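Local coordinates for XAC2610 protein (Xanthomonas axonopodis pv. citri, PDB 4QTQ), which binds calcium and probably acts as an immunity protein that inhibits a peptidoglycan hydrolase linked to bacterial killing by the type IV secretion system, at residues Glu39-Pro42 / Gly43-Leu46. Sequence-based numbering, arbitrary orientation.
Sequences EDSP and GIML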
ATOM      1  N   GLU A  39     -11.181  -3.398  19.078  1.00 44.52           N
ATOM      2  CA  GLU A  39     -11.352  -2.082  18.497  1.00 44.50           C
ATOM      3  C   GLU A  39     -10.147  -1.206  18.798  1.00 44.44           C
ATOM      4  O   GLU A  39      -9.764  -1.040  19.949  1.00 45.85           O
ATOM      5  CB  GLU A  39     -12.623  -1.410  18.974  1.00 47.00           C
ATOM      6  CG  GLU A  39     -12.859  -0.110  18.233  1.00 47.53           C
ATOM      7  CD  GLU A  39     -14.278   0.374  18.316  1.00 48.35           C
ATOM      8  OE1 GLU A  39     -14.478   1.574  18.095  1.00 48.56           O
ATOM      9  OE2 GLU A  39     -15.179  -0.436  18.593  1.00 51.32           O
ATOM     10  N   ASP A  40      -9.554  -0.653  17.745  1.00 42.27           N
ATOM     11  CA  ASP A  40      -8.350   0.140  17.862  1.00 42.54           C
ATOM     12  C   ASP A  40      -8.655   1.640  17.951  1.00 41.43           C
ATOM     13  O   ASP A  40      -7.955   2.385  18.647  1.00 40.50           O
ATOM     14  CB  ASP A  40      -7.458  -0.137  16.657  1.00 44.28           C
ATOM     15  CG  ASP A  40      -6.001   0.094  16.952  1.00 45.27           C
ATOM     16  OD1 ASP A  40      -5.445  -0.635  17.814  1.00 47.86           O
ATOM     17  OD2 ASP A  40      -5.417   0.987  16.314  1.00 44.82           O
ATOM     18  N   SER A  41      -9.672   2.069  17.213  1.00 38.57           N
ATOM     19  CA  SER A  41     -10.141   3.444  17.225  1.00 39.35           C
ATOM     20  C   SER A  41     -11.529   3.415  16.587  1.00 39.75           C
ATOM     21  O   SER A  41     -11.936   2.357  16.067  1.00 40.94           O
ATOM     22  CB  SER A  41      -9.169   4.353  16.463  1.00 40.86           C
ATOM     23  OG  SER A  41      -9.001   3.904  15.132  1.00 43.18           O
ATOM     24  N   PRO A  42     -12.277   4.537  16.641  1.00 38.96           N
ATOM     25  CA  PRO A  42     -13.630   4.522  16.093  1.00 39.57           C
ATOM     26  C   PRO A  42     -13.742   3.946  14.668  1.00 40.05           C
ATOM     27  O   PRO A  42     -13.056   4.395  13.735  1.00 41.85           O
ATOM     28  CB  PRO A  42     -14.044   6.003  16.133  1.00 40.48           C
ATOM     29  CG  PRO A  42     -13.274   6.559  17.283  1.00 40.59           C
ATOM     30  CD  PRO A  42     -11.963   5.831  17.283  1.00 39.24           C
ATOM     31  N   GLY A  43     -14.595   2.939  14.522  1.00 40.47           N
ATOM     32  CA  GLY A  43     -14.829   2.298  13.236  1.00 40.93           C
ATOM     33  C   GLY A  43     -13.744   1.330  12.776  1.00 41.15           C
ATOM     34  O   GLY A  43     -13.860   0.781  11.693  1.00 41.08           O
ATOM     35  N   ILE A  44     -12.699   1.108  13.577  1.00 41.62           N
ATOM     36  CA  ILE A  44     -11.536   0.323  13.135  1.00 42.08           C
ATOM     37  C   ILE A  44     -11.178  -0.816  14.095  1.00 41.80           C
ATOM     38  O   ILE A  44     -10.795  -0.574  15.236  1.00 40.40           O
ATOM     39  CB  ILE A  44     -10.277   1.209  12.922  1.00 43.57           C
ATOM     40  CG1 ILE A  44     -10.528   2.248  11.821  1.00 44.70           C
ATOM     41  CG2 ILE A  44      -9.076   0.342  12.525  1.00 44.10           C
ATOM     42  CD1 ILE A  44      -9.477   3.331  11.720  1.00 45.43           C
ATOM     43  N   MET A  45     -11.277  -2.050  13.607  1.00 41.22           N
ATOM     44  CA  MET A  45     -10.884  -3.221  14.370  1.00 42.21           C
ATOM     45  C   MET A  45      -9.493  -3.675  13.957  1.00 41.15           C
ATOM     46  O   MET A  45      -9.175  -3.723  12.770  1.00 41.81           O
ATOM     47  CB  MET A  45     -11.864  -4.379  14.141  1.00 44.86           C
ATOM     48  CG  MET A  45     -13.333  -4.067  14.384  1.00 47.38           C
ATOM     49  SD  MET A  45     -13.732  -3.659  16.094  1.00 50.79           S
ATOM     50  CE  MET A  45     -13.407  -5.203  16.938  1.00 52.65           C
ATOM     51  N   LEU A  46      -8.669  -4.009  14.943  1.00 40.65           N
ATOM     52  CA  LEU A  46      -7.413  -4.720  14.717  1.00 40.08           C
ATOM     53  C   LEU A  46      -7.668  -6.236  14.815  1.00 40.98           C
ATOM     54  O   LEU A  46      -8.070  -6.750  15.866  1.00 39.64           O
ATOM     55  CB  LEU A  46      -6.361  -4.284  15.739  1.00 40.95           C
ATOM     56  CG  LEU A  46      -5.100  -5.144  15.893  1.00 41.66           C
ATOM     57  CD1 LEU A  46      -4.363  -5.303  14.569  1.00 40.90           C
ATOM     58  CD2 LEU A  46      -4.198  -4.523  16.952  1.00 43.23           C
TER
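With CG anti to the carbonyl carbon (chi1 -54°) and the chain bent at chi2 and chi3, Met45 folds back over Glu39, bringing SD to 3.8 Å from Glu39 CB and CE to 3.6 Å from Glu39 N. Flexible and unbranched, methionine can curl in this way over the neighbouring strand; the carbons of Glu39 run out extended, with CG lying 3.7 Å from Ile44 O. Ser41 holds OG between its own backbone N and carbonyl carbon (chi1 57°), against Ile44, whose CD1 comes within 3.5 Å. Ser41 and Ile44, a hydrogen-bonded antiparallel pair, point to one face of the hairpin, and Glu39 and Met45, a non-hydrogen-bonded pair, to the other.

Two residues are spent opposite one where Asp40 and Ser41 both face Ile44, a classic beta bulge. Ile44 O takes a nearly straight bond from Asp40 N at 2.8 Å and a weak one from Ser41 N at 3.5 Å. The reversal itself is a type II beta turn, closed by Ile44 N to Ser41 O at 2.9 Å. Proline suits the second position of this turn, since its ring fixes phi near the required value, and glycine the third, where phi is positive (77°).

Asp40 suits its partly exposed place because its carboxylate reaches Lys113: OD2 makes a salt bridge that probably offsets its negative charge. This hairpin of strands 38-41 and 44-47 lies toward the periphery of the chain; beta-branched and apolar, Ile44 suits an extended strand and a buried position, reaching Asp73 and Arg91, and strand 44-47 pairs antiparallel with strand 70-73, making it the middle strand of a three-stranded sheet.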